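Local atomic coordinates of type IV pilus assembly protein PilC (Thermus thermophilus, PDB entry 2WHN), a protein that probably serves as an essential inner-membrane component of the type IV pilus machinery, controlling pilus assembly and disassembly and contributing to PilB localization and ATPase activity. Residues 46-51 against 72-77. Residues are numbered along the deposited sequence; the frame is centred on the assembly and turned at random.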
ATOM      1  N   ARG A  46     -11.729   2.709  -6.783  1.00 31.85           N
ATOM      2  CA  ARG A  46     -12.681   2.649  -5.672  1.00 33.03           C
ATOM      3  C   ARG A  46     -12.443   1.449  -4.769  1.00 33.64           C
ATOM      4  O   ARG A  46     -12.614   1.532  -3.549  1.00 33.40           O
ATOM      5  CB  ARG A  46     -14.120   2.614  -6.189  1.00 33.34           C
ATOM      6  CG  ARG A  46     -15.163   2.632  -5.080  1.00 34.43           C
ATOM      7  CD  ARG A  46     -16.511   2.128  -5.566  1.00 38.05           C
ATOM      8  NE  ARG A  46     -16.602   0.670  -5.528  1.00 39.84           N
ATOM      9  CZ  ARG A  46     -16.909  -0.033  -4.441  1.00 40.20           C
ATOM     10  NH1 ARG A  46     -17.149   0.584  -3.292  1.00 41.50           N
ATOM     11  NH2 ARG A  46     -16.972  -1.355  -4.502  1.00 39.12           N
ATOM     12  N   LYS A  47     -12.129   0.312  -5.382  1.00 33.67           N
ATOM     13  CA  LYS A  47     -11.882  -0.912  -4.639  1.00 34.28           C
ATOM     14  C   LYS A  47     -10.585  -0.830  -3.838  1.00 33.90           C
ATOM     15  O   LYS A  47     -10.509  -1.323  -2.708  1.00 33.62           O
ATOM     16  CB  LYS A  47     -11.852  -2.114  -5.583  1.00 34.87           C
ATOM     17  CG  LYS A  47     -12.028  -3.449  -4.879  1.00 37.47           C
ATOM     18  CD  LYS A  47     -12.950  -4.373  -5.671  1.00 39.48           C
ATOM     19  CE  LYS A  47     -13.483  -5.496  -4.794  1.00 41.74           C
ATOM     20  NZ  LYS A  47     -14.529  -6.300  -5.502  1.00 42.89           N
ATOM     21  N   PHE A  48      -9.571  -0.191  -4.413  1.00 33.52           N
ATOM     22  CA  PHE A  48      -8.330   0.044  -3.684  1.00 33.58           C
ATOM     23  C   PHE A  48      -8.554   1.026  -2.542  1.00 33.88           C
ATOM     24  O   PHE A  48      -7.998   0.856  -1.456  1.00 34.00           O
ATOM     25  CB  PHE A  48      -7.225   0.546  -4.612  1.00 33.23           C
ATOM     26  CG  PHE A  48      -5.835   0.293  -4.089  1.00 31.92           C
ATOM     27  CD1 PHE A  48      -5.611  -0.675  -3.119  1.00 29.67           C
ATOM     28  CD2 PHE A  48      -4.752   0.984  -4.599  1.00 27.92           C
ATOM     29  CE1 PHE A  48      -4.330  -0.917  -2.641  1.00 31.11           C
ATOM     30  CE2 PHE A  48      -3.466   0.727  -4.145  1.00 29.65           C
ATOM     31  CZ  PHE A  48      -3.255  -0.217  -3.164  1.00 29.10           C
ATOM     32  N   ARG A  49      -9.400   2.027  -2.782  1.00 34.31           N
ATOM     33  CA  ARG A  49      -9.774   2.990  -1.749  1.00 34.55           C
ATOM     34  C   ARG A  49     -10.432   2.290  -0.568  1.00 34.69           C
ATOM     35  O   ARG A  49     -10.131   2.589   0.588  1.00 34.82           O
ATOM     36  CB  ARG A  49     -10.729   4.048  -2.311  1.00 35.02           C
ATOM     37  CG  ARG A  49     -10.045   5.287  -2.853  1.00 36.77           C
ATOM     38  CD  ARG A  49     -10.845   6.546  -2.549  1.00 37.13           C
ATOM     39  NE  ARG A  49     -12.231   6.446  -3.000  1.00 38.19           N
ATOM     40  CZ  ARG A  49     -12.600   6.320  -4.272  1.00 38.09           C
ATOM     41  NH1 ARG A  49     -11.688   6.262  -5.234  1.00 36.54           N
ATOM     42  NH2 ARG A  49     -13.887   6.242  -4.581  1.00 37.62           N
ATOM     43  N   GLU A  50     -11.360   1.385  -0.861  1.00 34.21           N
ATOM     44  CA  GLU A  50     -12.017   0.618   0.185  1.00 34.81           C
ATOM     45  C   GLU A  50     -11.000  -0.242   0.927  1.00 34.31           C
ATOM     46  O   GLU A  50     -11.045  -0.356   2.149  1.00 33.52           O
ATOM     47  CB  GLU A  50     -13.133  -0.248  -0.402  1.00 34.85           C
ATOM     48  CG  GLU A  50     -14.358   0.544  -0.838  1.00 37.65           C
ATOM     49  CD  GLU A  50     -15.447   0.550   0.214  1.00 42.94           C
ATOM     50  OE1 GLU A  50     -15.133   0.276   1.392  1.00 46.04           O
ATOM     51  OE2 GLU A  50     -16.623   0.799  -0.137  1.00 45.71           O
ATOM     52  N   ILE A  51     -10.063  -0.815   0.178  1.00 34.35           N
ATOM     53  CA  ILE A  51      -8.993  -1.618   0.759  1.00 34.35           C
ATOM     54  C   ILE A  51      -8.168  -0.786   1.731  1.00 34.35           C
ATOM     55  O   ILE A  51      -7.837  -1.233   2.831  1.00 34.00           O
ATOM     56  CB  ILE A  51      -8.042  -2.149  -0.333  1.00 34.72           C
ATOM     57  CG1 ILE A  51      -8.770  -3.132  -1.256  1.00 35.78           C
ATOM     58  CG2 ILE A  51      -6.822  -2.793   0.292  1.00 33.61           C
ATOM     59  CD1 ILE A  51      -9.020  -4.472  -0.627  1.00 36.95           C
ATOM     60  N   HIS A  72      -5.125  -8.543   2.081  1.00 31.91           N
ATOM     61  CA  HIS A  72      -5.552  -8.116   0.753  1.00 31.98           C
ATOM     62  C   HIS A  72      -4.636  -8.632  -0.354  1.00 31.91           C
ATOM     63  O   HIS A  72      -3.418  -8.444  -0.307  1.00 31.15           O
ATOM     64  CB  HIS A  72      -5.668  -6.591   0.698  1.00 31.55           C
ATOM     65  CG  HIS A  72      -6.560  -6.019   1.759  1.00 31.82           C
ATOM     66  ND1 HIS A  72      -7.932  -5.973   1.633  1.00 30.11           N
ATOM     67  CD2 HIS A  72      -6.274  -5.478   2.968  1.00 30.81           C
ATOM     68  CE1 HIS A  72      -8.454  -5.431   2.718  1.00 31.64           C
ATOM     69  NE2 HIS A  72      -7.470  -5.125   3.546  1.00 32.92           N
ATOM     70  N   LYS A  73      -5.241  -9.245  -1.367  1.00 31.70           N
ATOM     71  CA  LYS A  73      -4.504 -10.005  -2.372  1.00 32.09           C
ATOM     72  C   LYS A  73      -3.509  -9.141  -3.139  1.00 32.04           C
ATOM     73  O   LYS A  73      -2.467  -9.626  -3.583  1.00 31.67           O
ATOM     74  CB  LYS A  73      -5.471 -10.678  -3.351  1.00 32.13           C
ATOM     75  CG  LYS A  73      -6.348 -11.752  -2.724  1.00 34.51           C
ATOM     76  CD  LYS A  73      -7.746 -11.786  -3.350  1.00 36.90           C
ATOM     77  CE  LYS A  73      -7.701 -11.553  -4.856  1.00 37.30           C
ATOM     78  NZ  LYS A  73      -7.221 -12.749  -5.598  1.00 38.20           N
ATOM     79  N   ILE A  74      -3.841  -7.869  -3.318  1.00 31.89           N
ATOM     80  CA  ILE A  74      -3.008  -6.977  -4.124  1.00 32.34           C
ATOM     81  C   ILE A  74      -1.569  -6.870  -3.598  1.00 32.55           C
ATOM     82  O   ILE A  74      -0.649  -6.534  -4.345  1.00 32.85           O
ATOM     83  CB  ILE A  74      -3.636  -5.573  -4.242  1.00 32.24           C
ATOM     84  CG1 ILE A  74      -2.761  -4.662  -5.106  1.00 32.62           C
ATOM     85  CG2 ILE A  74      -3.860  -4.966  -2.860  1.00 33.08           C
ATOM     86  CD1 ILE A  74      -2.603  -5.142  -6.540  1.00 32.99           C
ATOM     87  N   PHE A  75      -1.371  -7.174  -2.321  1.00 32.80           N
ATOM     88  CA  PHE A  75      -0.032  -7.134  -1.736  1.00 33.26           C
ATOM     89  C   PHE A  75       0.594  -8.530  -1.700  1.00 33.47           C
ATOM     90  O   PHE A  75       0.087  -9.427  -1.031  1.00 33.92           O
ATOM     91  CB  PHE A  75      -0.078  -6.516  -0.330  1.00 33.78           C
ATOM     92  CG  PHE A  75      -0.693  -5.138  -0.294  1.00 33.66           C
ATOM     93  CD1 PHE A  75      -1.993  -4.955   0.157  1.00 33.64           C
ATOM     94  CD2 PHE A  75       0.009  -4.036  -0.764  1.00 31.17           C
ATOM     95  CE1 PHE A  75      -2.580  -3.694   0.153  1.00 31.31           C
ATOM     96  CE2 PHE A  75      -0.570  -2.775  -0.758  1.00 32.28           C
ATOM     97  CZ  PHE A  75      -1.872  -2.608  -0.313  1.00 29.29           C
ATOM     98  N   SER A  76       1.669  -8.719  -2.461  1.00 33.37           N
ATOM     99  CA  SER A  76       2.322 -10.024  -2.569  1.00 33.15           C
ATOM    100  C   SER A  76       3.037 -10.420  -1.276  1.00 33.42           C
ATOM    101  O   SER A  76       3.308  -9.577  -0.419  1.00 33.22           O
ATOM    102  CB  SER A  76       3.321 -10.021  -3.725  1.00 32.75           C
ATOM    103  OG  SER A  76       4.470  -9.258  -3.396  1.00 31.89           O
ATOM    104  N   ARG A  77       3.381 -11.699  -1.161  1.00 33.39           N
ATOM    105  CA  ARG A  77       4.080 -12.196   0.021  1.00 34.08           C
ATOM    106  C   ARG A  77       5.365 -11.420   0.264  1.00 33.94           C
ATOM    107  O   ARG A  77       5.680 -11.055   1.395  1.00 34.04           O
ATOM    108  CB  ARG A  77       4.399 -13.685  -0.122  1.00 34.13           C
ATOM    109  CG  ARG A  77       3.264 -14.608   0.279  1.00 37.24           C
ATOM    110  CD  ARG A  77       3.689 -16.068   0.177  1.00 39.92           C
ATOM    111  NE  ARG A  77       2.583 -16.924  -0.237  1.00 44.01           N
ATOM    112  CZ  ARG A  77       2.044 -16.909  -1.451  1.00 45.67           C
ATOM    113  NH1 ARG A  77       2.507 -16.077  -2.373  1.00 47.47           N
ATOM    114  NH2 ARG A  77       1.039 -17.724  -1.744  1.00 46.88           N
TER
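Ile51 and His72 meet tip to tip, and how a branched aliphatic side chain can cover an aromatic face is plain in this pair. The CG2 methyl of Ile51, anti to its backbone N, sits over the centre of the imidazole, 3.6 Å from the ring centroid of His72 and 14° off the normal, a CH-pi contact. The other branch ends in CD1 by the ND1 side of the same ring, though the modelled approach there is too short to be trusted in detail.

The remaining contacts are apolar. The side chains of Phe48 and Phe75 cross at about a right angle, Phe75 CZ coming in near the plane of the Phe48 ring, 3.8 Å from Phe48 CE1. Placing CG of Phe48 anti to the backbone N (chi1 -157°) starts its ring off toward the loop. Ile74 joins through its CG2 methyl, 4.1 Å from Phe48 CE1; that methyl also lies over one face of Phe75, offset toward the rim. Ile51 CG2 lies at the edge of the Phe75 ring, 4.3 Å from Phe75 CE1.

No hydrogen bond crosses the interface; those described here lie within the loop or just beyond it. A type I turn from His72 to Phe75, closed by Phe75 N to His72 O (3.1 Å), directs Ile74 toward the helix, while Phe75 reaches Phe48 with the far end of its ring. Beyond it, Ser76 OG caps Tyr79 N.

Phe18 meets Phe48 edge-to-face, extending the aromatic cluster to helix 12-28. The arrangement is that of an all-helical bundle, the N-terminal domain of this GSP F family protein, in which the loop between helices 65-70 and 77-89, ending in the Ser76 N-cap of the latter, packs against the start of helix 46-60.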